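Local atomic coordinates of Ulp1-like SUMO protease (Chaetomium thermophilum, PDB entry 6DG4), a protein that probably cleaves SUMO from its precursors and conjugates as a cysteine protease of the Ulp1 type, this chain being the catalytic domain of a longer protein. Residues E86-A91 with D124-L129; V117-F122 with L177-V182; I66-Y71 with F205-A210. All blocks are in the same frame, centred on the assembly; numbering follows the deposited sequence.

Interaction 1: E86-A91 with D124-L129; sequences EPKCTA and DIDTIL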
ATOM      1  N   GLU A  86     -16.876   5.814  -5.621  1.00 18.65           N
ATOM      2  CA  GLU A  86     -16.286   7.106  -5.269  1.00 16.53           C
ATOM      3  C   GLU A  86     -15.413   6.919  -4.037  1.00 15.01           C
ATOM      4  O   GLU A  86     -15.700   7.455  -2.957  1.00 15.09           O
ATOM      5  CB  GLU A  86     -17.368   8.166  -5.055  1.00 19.14           C
ATOM      6  CG  GLU A  86     -18.184   8.415  -6.320  1.00 23.68           C
ATOM      7  CD  GLU A  86     -19.291   9.442  -6.150  1.00 29.52           C
ATOM      8  OE1 GLU A  86     -19.320  10.155  -5.127  1.00 32.56           O
ATOM      9  OE2 GLU A  86     -20.136   9.543  -7.058  1.00 35.80           O
ATOM     10  N   PRO A  87     -14.333   6.155  -4.162  1.00 13.85           N
ATOM     11  CA  PRO A  87     -13.481   5.902  -3.001  1.00 12.37           C
ATOM     12  C   PRO A  87     -12.762   7.150  -2.525  1.00 11.56           C
ATOM     13  O   PRO A  87     -12.454   8.060  -3.300  1.00 13.02           O
ATOM     14  CB  PRO A  87     -12.463   4.883  -3.530  1.00 12.18           C
ATOM     15  CG  PRO A  87     -12.411   5.148  -4.987  1.00 12.75           C
ATOM     16  CD  PRO A  87     -13.832   5.462  -5.361  1.00 13.98           C
ATOM     17  N   LYS A  88     -12.457   7.154  -1.229  1.00 11.49           N
ATOM     18  CA  LYS A  88     -11.517   8.125  -0.684  1.00 11.28           C
ATOM     19  C   LYS A  88     -10.081   7.621  -0.715  1.00 10.85           C
ATOM     20  O   LYS A  88      -9.149   8.431  -0.788  1.00 10.50           O
ATOM     21  CB  LYS A  88     -11.919   8.512   0.738  1.00 12.54           C
ATOM     22  CG  LYS A  88     -13.117   9.460   0.776  1.00 15.87           C
ATOM     23  CD  LYS A  88     -12.775  10.817   0.162  1.00 17.68           C
ATOM     24  CE  LYS A  88     -13.937  11.781   0.197  1.00 20.93           C
ATOM     25  NZ  LYS A  88     -13.541  13.101  -0.379  1.00 22.72           N
ATOM     26  N   CYS A  89      -9.881   6.306  -0.683  1.00  9.91           N
ATOM     27  CA  CYS A  89      -8.566   5.705  -0.853  1.00  9.47           C
ATOM     28  C   CYS A  89      -8.721   4.552  -1.826  1.00  9.17           C
ATOM     29  O   CYS A  89      -9.630   3.731  -1.674  1.00 10.41           O
ATOM     30  CB  CYS A  89      -8.014   5.188   0.475  1.00 10.47           C
ATOM     31  SG  CYS A  89      -6.306   4.569   0.395  1.00 11.25           S
ATOM     32  N   THR A  90      -7.865   4.500  -2.836  1.00  9.22           N
ATOM     33  CA  THR A  90      -7.937   3.402  -3.783  1.00  9.85           C
ATOM     34  C   THR A  90      -6.538   2.890  -4.081  1.00  9.91           C
ATOM     35  O   THR A  90      -5.538   3.581  -3.889  1.00 11.50           O
ATOM     36  CB  THR A  90      -8.710   3.788  -5.050  1.00 10.92           C
ATOM     37  OG1 THR A  90      -8.916   2.607  -5.833  1.00 13.11           O
ATOM     38  CG2 THR A  90      -7.959   4.819  -5.863  1.00 12.69           C
ATOM     39  N   ALA A  91      -6.484   1.643  -4.532  1.00 11.42           N
ATOM     40  CA  ALA A  91      -5.223   0.955  -4.722  1.00 11.70           C
ATOM     41  C   ALA A  91      -5.247   0.220  -6.048  1.00 11.21           C
ATOM     42  O   ALA A  91      -6.304  -0.190  -6.536  1.00 12.59           O
ATOM     43  CB  ALA A  91      -4.971  -0.063  -3.610  1.00 14.34           C
ATOM     44  N   ASP A 124     -11.920  14.092  -5.852  1.00 12.33           N
ATOM     45  CA  ASP A 124     -12.590  13.680  -4.625  1.00 12.42           C
ATOM     46  C   ASP A 124     -11.844  12.562  -3.910  1.00 12.71           C
ATOM     47  O   ASP A 124     -12.118  12.301  -2.737  1.00 13.67           O
ATOM     48  CB  ASP A 124     -14.017  13.225  -4.971  1.00 17.94           C
ATOM     49  CG  ASP A 124     -14.803  12.735  -3.759  1.00 22.77           C
ATOM     50  OD1 ASP A 124     -15.090  13.556  -2.864  1.00 25.67           O
ATOM     51  OD2 ASP A 124     -15.164  11.536  -3.716  1.00 24.80           O
ATOM     52  N   ILE A 125     -10.916  11.893  -4.577  1.00 10.92           N
ATOM     53  CA  ILE A 125     -10.107  10.866  -3.934  1.00 10.60           C
ATOM     54  C   ILE A 125      -9.061  11.548  -3.062  1.00  9.95           C
ATOM     55  O   ILE A 125      -8.446  12.535  -3.481  1.00 12.38           O
ATOM     56  CB  ILE A 125      -9.434   9.992  -5.007  1.00 10.41           C
ATOM     57  CG1 ILE A 125     -10.477   9.351  -5.928  1.00 11.75           C
ATOM     58  CG2 ILE A 125      -8.561   8.926  -4.363  1.00 10.91           C
ATOM     59  CD1 ILE A 125      -9.870   8.673  -7.156  1.00 12.40           C
ATOM     60  N   ASP A 126      -8.833  11.014  -1.857  1.00 10.04           N
ATOM     61  CA  ASP A 126      -7.751  11.508  -1.011  1.00 10.18           C
ATOM     62  C   ASP A 126      -6.405  10.850  -1.316  1.00  9.73           C
ATOM     63  O   ASP A 126      -5.373  11.530  -1.314  1.00 10.31           O
ATOM     64  CB  ASP A 126      -8.048  11.251   0.468  1.00 10.82           C
ATOM     65  CG  ASP A 126      -9.167  12.116   1.013  1.00 14.17           C
ATOM     66  OD1 ASP A 126      -9.486  13.174   0.432  1.00 15.72           O
ATOM     67  OD2 ASP A 126      -9.726  11.727   2.055  1.00 17.20           O
ATOM     68  N   THR A 127      -6.388   9.538  -1.555  1.00  9.84           N
ATOM     69  CA  THR A 127      -5.143   8.788  -1.650  1.00  9.04           C
ATOM     70  C   THR A 127      -5.266   7.711  -2.710  1.00  9.34           C
ATOM     71  O   THR A 127      -6.194   6.900  -2.663  1.00 10.23           O
ATOM     72  CB  THR A 127      -4.839   8.120  -0.309  1.00 10.58           C
ATOM     73  OG1 THR A 127      -4.892   9.106   0.723  1.00 11.84           O
ATOM     74  CG2 THR A 127      -3.472   7.478  -0.325  1.00 12.40           C
ATOM     75  N   ILE A 128      -4.314   7.695  -3.641  1.00  9.05           N
ATOM     76  CA  ILE A 128      -4.177   6.640  -4.639  1.00  9.07           C
ATOM     77  C   ILE A 128      -2.855   5.932  -4.369  1.00  8.85           C
ATOM     78  O   ILE A 128      -1.789   6.558  -4.421  1.00 10.28           O
ATOM     79  CB  ILE A 128      -4.215   7.203  -6.069  1.00  9.89           C
ATOM     80  CG1 ILE A 128      -5.538   7.937  -6.319  1.00 10.56           C
ATOM     81  CG2 ILE A 128      -4.004   6.083  -7.083  1.00 10.58           C
ATOM     82  CD1 ILE A 128      -5.588   8.665  -7.655  1.00 11.51           C
ATOM     83  N   LEU A 129      -2.924   4.633  -4.086  1.00  9.06           N
ATOM     84  CA  LEU A 129      -1.759   3.825  -3.746  1.00  9.80           C
ATOM     85  C   LEU A 129      -1.373   2.963  -4.945  1.00  9.02           C
ATOM     86  O   LEU A 129      -2.173   2.140  -5.404  1.00  9.76           O
ATOM     87  CB  LEU A 129      -2.088   2.933  -2.548  1.00  9.72           C
ATOM     88  CG  LEU A 129      -2.509   3.650  -1.257  1.00  9.48           C
ATOM     89  CD1 LEU A 129      -3.024   2.632  -0.241  1.00 11.23           C
ATOM     90  CD2 LEU A 129      -1.354   4.454  -0.665  1.00 11.37           C
TER
HETATM   91  O   HOH W   1     -16.336   9.901  -1.958  1.00 23.36           O
HETATM   92  O   HOH W   2     -16.911  11.769  -6.038  1.00 37.45           O
HETATM   93  O   HOH W   3     -14.024   9.340  -5.252  1.00 15.54           O
HETATM   94  O   HOH W   4     -11.779  14.371   1.142  1.00 28.41           O
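K88 lies across D124 and D126 and uses its whole side chain. Its CB starts 4.1 Å from D126 OD2. Beyond CG the chain bends, chi2 of -66° swinging CD round to a point 3.3 Å from D124 O, and CE continues past the same oxygen. NZ then donates to D124 O at 2.9 Å, in the plane of that carbonyl, and makes a salt bridge of 3.0 Å with D124 OD1, which it meets from above the carboxylate plane. A water joins NZ to D126 OD1. Lysine suits this partly exposed place because its methylenes can pass close to D124 O and the D126 carboxylate while the ammonium serves several acceptors. D124 OD2 is occupied differently, taking waters that also donate to E86 O and P87 O. Here strand 89-91 enters the mixed sheet of the Ulp1 catalytic domain as an outermost strand, parallel to strand 127-134. K88 O opens the ladder by accepting from both D126 N and T127 N; T127 O then receives T90 N, and T90 O receives L129 N at 2.8 Å, a nearly straight bond of 169°. C89 and A91 share a face with T127 and L129, where their small side chains fit under helix 62-80; C89 SG reaches L129 CD1 at 3.9 Å. On the other face T90 CG2 lies beside I128 CG1 at 4.0 Å, while T90 OG1 is hydrogen-bonded to A115 O.

Interaction 2: V117-F122 with L177-V182; sequences VRKANF and LEDQFV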
ATOM      1  N   VAL A 117     -10.982   5.162 -10.542  1.00 12.19           N
ATOM      2  CA  VAL A 117     -10.261   6.401 -10.795  1.00 12.81           C
ATOM      3  C   VAL A 117     -10.770   6.933 -12.128  1.00 13.81           C
ATOM      4  O   VAL A 117     -10.339   6.488 -13.199  1.00 15.88           O
ATOM      5  CB  VAL A 117      -8.746   6.177 -10.813  1.00 12.94           C
ATOM      6  CG1 VAL A 117      -8.018   7.458 -11.136  1.00 15.19           C
ATOM      7  CG2 VAL A 117      -8.279   5.621  -9.472  1.00 13.10           C
ATOM      8  N   ARG A 118     -11.696   7.885 -12.063  1.00 12.58           N
ATOM      9  CA  ARG A 118     -12.298   8.487 -13.242  1.00 12.37           C
ATOM     10  C   ARG A 118     -12.177  10.001 -13.154  1.00 12.14           C
ATOM     11  O   ARG A 118     -11.982  10.568 -12.078  1.00 13.54           O
ATOM     12  CB  ARG A 118     -13.774   8.091 -13.366  1.00 15.40           C
ATOM     13  CG  ARG A 118     -13.982   6.606 -13.634  1.00 17.63           C
ATOM     14  CD  ARG A 118     -15.456   6.252 -13.601  1.00 18.13           C
ATOM     15  NE  ARG A 118     -15.711   4.870 -14.001  1.00 22.62           N
ATOM     16  CZ  ARG A 118     -15.672   3.820 -13.181  1.00 26.79           C
ATOM     17  NH1 ARG A 118     -15.383   3.969 -11.895  1.00 27.83           N
ATOM     18  NH2 ARG A 118     -15.925   2.608 -13.657  1.00 30.13           N
ATOM     19  N   LYS A 119     -12.285  10.659 -14.306  1.00 13.16           N
ATOM     20  CA  LYS A 119     -12.191  12.114 -14.326  1.00 12.67           C
ATOM     21  C   LYS A 119     -13.174  12.748 -13.349  1.00 13.46           C
ATOM     22  O   LYS A 119     -12.820  13.677 -12.614  1.00 14.03           O
ATOM     23  CB  LYS A 119     -12.441  12.627 -15.746  1.00 13.19           C
ATOM     24  CG  LYS A 119     -12.320  14.145 -15.909  1.00 12.39           C
ATOM     25  CD  LYS A 119     -12.546  14.548 -17.362  1.00 14.33           C
ATOM     26  CE  LYS A 119     -12.444  16.052 -17.539  1.00 14.46           C
ATOM     27  NZ  LYS A 119     -12.678  16.447 -18.951  1.00 17.75           N
ATOM     28  N   ALA A 120     -14.417  12.262 -13.322  1.00 14.36           N
ATOM     29  CA  ALA A 120     -15.453  12.929 -12.538  1.00 15.13           C
ATOM     30  C   ALA A 120     -15.167  12.917 -11.041  1.00 14.20           C
ATOM     31  O   ALA A 120     -15.527  13.870 -10.340  1.00 17.52           O
ATOM     32  CB  ALA A 120     -16.816  12.289 -12.810  1.00 16.69           C
ATOM     33  N   ASN A 121     -14.547  11.860 -10.521  1.00 12.19           N
ATOM     34  CA  ASN A 121     -14.324  11.751  -9.086  1.00 12.43           C
ATOM     35  C   ASN A 121     -12.863  11.898  -8.685  1.00 11.69           C
ATOM     36  O   ASN A 121     -12.553  11.818  -7.492  1.00 12.51           O
ATOM     37  CB  ASN A 121     -14.875  10.422  -8.546  1.00 12.99           C
ATOM     38  CG  ASN A 121     -14.040   9.229  -8.966  1.00 13.21           C
ATOM     39  OD1 ASN A 121     -13.834   9.001 -10.153  1.00 16.84           O
ATOM     40  ND2 ASN A 121     -13.555   8.461  -7.991  1.00 13.73           N
ATOM     41  N   PHE A 122     -11.963  12.134  -9.643  1.00 12.59           N
ATOM     42  CA  PHE A 122     -10.531  12.105  -9.356  1.00 10.54           C
ATOM     43  C   PHE A 122     -10.156  13.013  -8.189  1.00 11.39           C
ATOM     44  O   PHE A 122      -9.479  12.584  -7.248  1.00 11.38           O
ATOM     45  CB  PHE A 122      -9.742  12.478 -10.613  1.00 11.31           C
ATOM     46  CG  PHE A 122      -8.266  12.296 -10.464  1.00 11.19           C
ATOM     47  CD1 PHE A 122      -7.698  11.049 -10.625  1.00 12.87           C
ATOM     48  CD2 PHE A 122      -7.442  13.368 -10.155  1.00 13.21           C
ATOM     49  CE1 PHE A 122      -6.342  10.868 -10.483  1.00 14.66           C
ATOM     50  CE2 PHE A 122      -6.085  13.192 -10.014  1.00 14.36           C
ATOM     51  CZ  PHE A 122      -5.535  11.934 -10.174  1.00 14.65           C
ATOM     52  N   LEU A 177      -7.241  13.907 -15.955  1.00 10.66           N
ATOM     53  CA  LEU A 177      -7.950  15.154 -15.701  1.00 10.81           C
ATOM     54  C   LEU A 177      -8.242  15.968 -16.958  1.00 10.80           C
ATOM     55  O   LEU A 177      -9.160  16.792 -16.934  1.00 10.75           O
ATOM     56  CB  LEU A 177      -7.178  16.023 -14.703  1.00  9.97           C
ATOM     57  CG  LEU A 177      -7.338  15.610 -13.241  1.00 10.95           C
ATOM     58  CD1 LEU A 177      -6.443  16.451 -12.349  1.00 12.64           C
ATOM     59  CD2 LEU A 177      -8.794  15.737 -12.808  1.00 12.72           C
ATOM     60  N   GLU A 178      -7.496  15.770 -18.041  1.00 10.86           N
ATOM     61  CA  GLU A 178      -7.777  16.430 -19.330  1.00 11.27           C
ATOM     62  C   GLU A 178      -7.802  17.943 -19.132  1.00 13.14           C
ATOM     63  O   GLU A 178      -6.821  18.508 -18.621  1.00 12.29           O
ATOM     64  CB  GLU A 178      -9.044  15.835 -19.941  1.00 12.48           C
ATOM     65  CG  GLU A 178      -9.003  14.349 -20.149  1.00 15.85           C
ATOM     66  CD  GLU A 178     -10.274  13.808 -20.777  1.00 18.80           C
ATOM     67  OE1 GLU A 178     -11.318  14.492 -20.742  1.00 18.16           O
ATOM     68  OE2 GLU A 178     -10.228  12.682 -21.302  1.00 23.49           O
ATOM     69  N   ASP A 179      -8.876  18.636 -19.525  1.00 13.16           N
ATOM     70  CA  ASP A 179      -8.952  20.084 -19.408  1.00 12.35           C
ATOM     71  C   ASP A 179      -9.050  20.563 -17.967  1.00 12.10           C
ATOM     72  O   ASP A 179      -9.012  21.776 -17.741  1.00 13.59           O
ATOM     73  CB  ASP A 179     -10.116  20.644 -20.236  1.00 15.55           C
ATOM     74  CG  ASP A 179     -11.481  20.103 -19.814  1.00 18.31           C
ATOM     75  OD1 ASP A 179     -11.550  19.156 -19.007  1.00 19.94           O
ATOM     76  OD2 ASP A 179     -12.501  20.623 -20.321  1.00 20.99           O
ATOM     77  N   GLN A 180      -9.167  19.658 -17.000  1.00 11.00           N
ATOM     78  CA  GLN A 180      -9.141  20.028 -15.590  1.00 10.63           C
ATOM     79  C   GLN A 180      -7.737  19.969 -14.990  1.00 10.03           C
ATOM     80  O   GLN A 180      -7.572  20.248 -13.797  1.00 11.35           O
ATOM     81  CB  GLN A 180     -10.098  19.134 -14.793  1.00 11.01           C
ATOM     82  CG  GLN A 180     -11.518  19.099 -15.337  1.00 11.62           C
ATOM     83  CD  GLN A 180     -12.164  20.469 -15.381  1.00 12.63           C
ATOM     84  OE1 GLN A 180     -12.208  21.180 -14.376  1.00 14.18           O
ATOM     85  NE2 GLN A 180     -12.674  20.846 -16.552  1.00 14.36           N
ATOM     86  N   PHE A 181      -6.726  19.614 -15.785  1.00 10.39           N
ATOM     87  CA  PHE A 181      -5.348  19.572 -15.312  1.00 10.11           C
ATOM     88  C   PHE A 181      -4.725  20.964 -15.371  1.00  9.88           C
ATOM     89  O   PHE A 181      -4.625  21.565 -16.446  1.00 10.88           O
ATOM     90  CB  PHE A 181      -4.520  18.612 -16.158  1.00 10.36           C
ATOM     91  CG  PHE A 181      -3.111  18.441 -15.667  1.00 10.14           C
ATOM     92  CD1 PHE A 181      -2.856  17.844 -14.441  1.00 11.91           C
ATOM     93  CD2 PHE A 181      -2.039  18.875 -16.428  1.00 11.81           C
ATOM     94  CE1 PHE A 181      -1.558  17.683 -13.991  1.00 12.58           C
ATOM     95  CE2 PHE A 181      -0.744  18.713 -15.979  1.00 12.62           C
ATOM     96  CZ  PHE A 181      -0.507  18.121 -14.760  1.00 12.00           C
ATOM     97  N   VAL A 182      -4.275  21.450 -14.217  1.00  9.87           N
ATOM     98  CA  VAL A 182      -3.643  22.760 -14.085  1.00 10.44           C
ATOM     99  C   VAL A 182      -2.208  22.488 -13.652  1.00  9.90           C
ATOM    100  O   VAL A 182      -1.935  22.293 -12.459  1.00 10.36           O
ATOM    101  CB  VAL A 182      -4.376  23.646 -13.074  1.00 11.09           C
ATOM    102  CG1 VAL A 182      -3.716  25.010 -12.992  1.00 12.20           C
ATOM    103  CG2 VAL A 182      -5.838  23.776 -13.451  1.00 13.17           C
TER
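A salt-bridge network of K119, E178 and D179 ties the loop after helix 109-114 to the turn that leaves helix 163-177. K119 is fully extended, CG anti to the backbone N (chi1 -178°), and its extended chain carries the ammonium to both carboxylates. NZ meets E178 OE1 at 3.0 Å on the anti side of that carboxylate and D179 OD1 at 2.9 Å on the syn side, 35° out of its plane, the lysine side chain crossing each acidic one at about a right angle. D179 OD1 is gripped again by Q180 NE2, 3.2 Å away, which arrives from the opposite face of the carboxylate. The methylene CE lies 3.4 Å from L177 O at the C-terminal end of the helix, a place likely to be electrostatically favourable for the positive charge. An alanine in place of K119 would probably leave E178 OE1 without its ammonium mate and D179 OD1 held from one face by Q180. Deeper in, L177 grips F122 through its branched end, with CD2 3.8 Å from F122 CD2; the phenyl also reaches V173, V176 and W186. E178 leaves the helix with positive phi, as is common at a helix C-terminal end, and the salt-bridge network clasps that end.

Interaction 3: I66-Y71 with F205-A210; sequences IGAIFY and FTITNA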
ATOM      1  N   ILE A  66      -0.248  -6.808  -2.545  1.00  8.85           N
ATOM      2  CA  ILE A  66      -1.485  -6.241  -3.066  1.00  9.53           C
ATOM      3  C   ILE A  66      -2.635  -6.509  -2.106  1.00  9.01           C
ATOM      4  O   ILE A  66      -3.489  -5.643  -1.882  1.00  9.99           O
ATOM      5  CB  ILE A  66      -1.762  -6.781  -4.481  1.00 10.34           C
ATOM      6  CG1 ILE A  66      -0.579  -6.486  -5.416  1.00 12.08           C
ATOM      7  CG2 ILE A  66      -3.074  -6.219  -5.018  1.00 12.64           C
ATOM      8  CD1 ILE A  66      -0.153  -5.041  -5.483  1.00 13.05           C
ATOM      9  N   GLY A  67      -2.677  -7.705  -1.516  1.00  9.60           N
ATOM     10  CA  GLY A  67      -3.722  -7.998  -0.550  1.00  9.02           C
ATOM     11  C   GLY A  67      -3.720  -7.017   0.603  1.00  8.97           C
ATOM     12  O   GLY A  67      -4.762  -6.478   0.986  1.00  9.16           O
ATOM     13  N   ALA A  68      -2.540  -6.762   1.166  1.00  8.25           N
ATOM     14  CA  ALA A  68      -2.450  -5.857   2.303  1.00  8.65           C
ATOM     15  C   ALA A  68      -2.858  -4.444   1.919  1.00  7.60           C
ATOM     16  O   ALA A  68      -3.596  -3.781   2.656  1.00  9.20           O
ATOM     17  CB  ALA A  68      -1.026  -5.858   2.850  1.00 10.19           C
ATOM     18  N   ILE A  69      -2.387  -3.962   0.770  1.00  8.73           N
ATOM     19  CA  ILE A  69      -2.666  -2.585   0.382  1.00  9.58           C
ATOM     20  C   ILE A  69      -4.143  -2.399   0.054  1.00  9.53           C
ATOM     21  O   ILE A  69      -4.729  -1.360   0.381  1.00 10.39           O
ATOM     22  CB  ILE A  69      -1.712  -2.147  -0.744  1.00 11.56           C
ATOM     23  CG1 ILE A  69      -0.283  -2.091  -0.184  1.00 12.43           C
ATOM     24  CG2 ILE A  69      -2.114  -0.810  -1.288  1.00 13.78           C
ATOM     25  CD1 ILE A  69       0.806  -1.899  -1.214  1.00 16.43           C
ATOM     26  N   PHE A  70      -4.783  -3.398  -0.564  1.00  8.65           N
ATOM     27  CA  PHE A  70      -6.224  -3.313  -0.784  1.00  8.14           C
ATOM     28  C   PHE A  70      -6.977  -3.201   0.541  1.00  8.23           C
ATOM     29  O   PHE A  70      -7.977  -2.480   0.634  1.00  9.79           O
ATOM     30  CB  PHE A  70      -6.716  -4.518  -1.592  1.00  9.86           C
ATOM     31  CG  PHE A  70      -6.699  -4.301  -3.088  1.00 11.30           C
ATOM     32  CD1 PHE A  70      -5.593  -3.758  -3.726  1.00 12.67           C
ATOM     33  CD2 PHE A  70      -7.789  -4.659  -3.857  1.00 16.88           C
ATOM     34  CE1 PHE A  70      -5.591  -3.551  -5.103  1.00 14.93           C
ATOM     35  CE2 PHE A  70      -7.790  -4.463  -5.220  1.00 18.95           C
ATOM     36  CZ  PHE A  70      -6.683  -3.916  -5.847  1.00 14.88           C
ATOM     37  N   TYR A  71      -6.507  -3.895   1.583  1.00  8.67           N
ATOM     38  CA  TYR A  71      -7.155  -3.787   2.887  1.00  7.73           C
ATOM     39  C   TYR A  71      -6.977  -2.402   3.506  1.00  8.01           C
ATOM     40  O   TYR A  71      -7.873  -1.940   4.222  1.00  8.78           O
ATOM     41  CB  TYR A  71      -6.649  -4.867   3.848  1.00  8.21           C
ATOM     42  CG  TYR A  71      -7.286  -6.238   3.673  1.00  8.15           C
ATOM     43  CD1 TYR A  71      -8.657  -6.379   3.516  1.00  8.24           C
ATOM     44  CD2 TYR A  71      -6.516  -7.391   3.684  1.00  9.09           C
ATOM     45  CE1 TYR A  71      -9.242  -7.616   3.368  1.00  9.51           C
ATOM     46  CE2 TYR A  71      -7.100  -8.646   3.533  1.00  9.89           C
ATOM     47  CZ  TYR A  71      -8.466  -8.747   3.374  1.00  9.85           C
ATOM     48  OH  TYR A  71      -9.058  -9.984   3.220  1.00 13.18           O
ATOM     49  N   PHE A 205       8.410  -2.385   3.822  1.00  8.60           N
ATOM     50  CA  PHE A 205       8.427  -0.928   3.810  1.00  8.14           C
ATOM     51  C   PHE A 205       7.287  -0.375   2.957  1.00  7.87           C
ATOM     52  O   PHE A 205       6.630   0.601   3.337  1.00  8.08           O
ATOM     53  CB  PHE A 205       9.751  -0.423   3.231  1.00  8.62           C
ATOM     54  CG  PHE A 205      10.912  -0.437   4.195  1.00  8.35           C
ATOM     55  CD1 PHE A 205      10.961   0.450   5.253  1.00 10.25           C
ATOM     56  CD2 PHE A 205      11.986  -1.288   3.996  1.00  8.69           C
ATOM     57  CE1 PHE A 205      12.036   0.467   6.114  1.00 10.58           C
ATOM     58  CE2 PHE A 205      13.063  -1.277   4.864  1.00 10.34           C
ATOM     59  CZ  PHE A 205      13.086  -0.395   5.921  1.00  9.54           C
ATOM     60  N   THR A 206       7.066  -0.968   1.781  1.00  7.65           N
ATOM     61  CA  THR A 206       6.016  -0.491   0.880  1.00  8.09           C
ATOM     62  C   THR A 206       4.648  -0.564   1.554  1.00  7.48           C
ATOM     63  O   THR A 206       3.878   0.405   1.525  1.00  8.16           O
ATOM     64  CB  THR A 206       6.064  -1.306  -0.418  1.00  8.37           C
ATOM     65  OG1 THR A 206       7.274  -1.006  -1.127  1.00  9.27           O
ATOM     66  CG2 THR A 206       4.894  -1.016  -1.341  1.00  8.50           C
ATOM     67  N   ILE A 207       4.327  -1.700   2.176  1.00  7.50           N
ATOM     68  CA  ILE A 207       3.044  -1.833   2.864  1.00  7.12           C
ATOM     69  C   ILE A 207       2.947  -0.835   4.013  1.00  6.65           C
ATOM     70  O   ILE A 207       1.905  -0.205   4.232  1.00  7.91           O
ATOM     71  CB  ILE A 207       2.856  -3.276   3.370  1.00  7.81           C
ATOM     72  CG1 ILE A 207       2.653  -4.253   2.214  1.00  8.06           C
ATOM     73  CG2 ILE A 207       1.677  -3.356   4.344  1.00  9.32           C
ATOM     74  CD1 ILE A 207       2.834  -5.711   2.620  1.00  7.82           C
ATOM     75  N   THR A 208       4.018  -0.711   4.798  1.00  6.67           N
ATOM     76  CA  THR A 208       3.951   0.115   6.000  1.00  7.11           C
ATOM     77  C   THR A 208       3.845   1.588   5.637  1.00  7.73           C
ATOM     78  O   THR A 208       3.099   2.339   6.278  1.00  7.92           O
ATOM     79  CB  THR A 208       5.155  -0.173   6.897  1.00  7.99           C
ATOM     80  OG1 THR A 208       5.199  -1.573   7.205  1.00  8.63           O
ATOM     81  CG2 THR A 208       5.055   0.593   8.204  1.00  9.30           C
ATOM     82  N   ASN A 209       4.577   2.019   4.604  1.00  7.63           N
ATOM     83  CA  ASN A 209       4.442   3.389   4.124  1.00  7.49           C
ATOM     84  C   ASN A 209       3.041   3.647   3.591  1.00  7.99           C
ATOM     85  O   ASN A 209       2.511   4.754   3.730  1.00  9.07           O
ATOM     86  CB  ASN A 209       5.499   3.689   3.062  1.00  8.03           C
ATOM     87  CG  ASN A 209       6.876   3.862   3.661  1.00  8.10           C
ATOM     88  OD1 ASN A 209       7.012   4.191   4.839  1.00  8.75           O
ATOM     89  ND2 ASN A 209       7.902   3.632   2.862  1.00  8.86           N
ATOM     90  N   ALA A 210       2.429   2.638   2.966  1.00  7.30           N
ATOM     91  CA  ALA A 210       1.060   2.783   2.487  1.00  8.34           C
ATOM     92  C   ALA A 210       0.081   2.947   3.646  1.00  8.45           C
ATOM     93  O   ALA A 210      -0.843   3.766   3.568  1.00  9.08           O
ATOM     94  CB  ALA A 210       0.681   1.598   1.599  1.00  8.26           C
TER
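A210 N donates to T206 O at 3.0 Å, a bond within one helix turn that sets two residues, A210 and T206, side by side against I69. No hydrogen bond joins the two segments: their meeting is wholly apolar. It is the packing of helix 62-80 against helix 202-215 in the core of the Ulp1-family catalytic domain. The two short segments run almost in the same direction, with axes 3° apart in angle and 9.8 Å apart at closest approach. The nearest backbones are those of I69 and I207, with CA atoms 6.3 Å apart. A68 suits its place by being small. Its methyl points at the other helix and is met by both branches of I207, CD1 coming to 3.9 Å from A68 CB and CG2 to 4.0 Å. The same isoleucine also touches I235 of helix 228-241, so its branched shape can fill space toward two helices at once. I69 reaches further across than the alanine. Its CB does not aim straight at the partner, but CG1, anti to the carbonyl carbon, carries the chain across to lie 4.4 Å from I207 CG1. A210 answers with a single methyl, its CB 4.2 Å from I69 CG1. Beneath the pair run the sheet strands: I69 also touches L129 and P131, while T206 and A210 rest on L140. T206 can serve this buried side because its hydroxyl is hydrogen-bonded to C202 O in its own helix, leaving its methyl for apolar packing. A chi2 of 170° carries I69 CD1 outward to 4.2 Å from T206 CG2, the two side chains crossing obliquely.

All three contacts belong to one Ulp1 catalytic domain, and interaction 1 stands between the other two. Its centre is 13 Å from that of interaction 2 and 14 Å from that of interaction 3, whereas interactions 2 and 3 are 25 Å apart and do not touch. One face of the paired strands 89-91 and 127-134 receives helices 62-80 and 202-215, with L129 and A91 against I69; the other receives loop 117-122, with I128 against F122 and T90 against V117. Along the chain, 66-71 comes first and 205-210 last, enclosing the rest, while the segments of interactions 1 and 2 alternate. Sequence-distant pieces thus converge on both faces of one sheet.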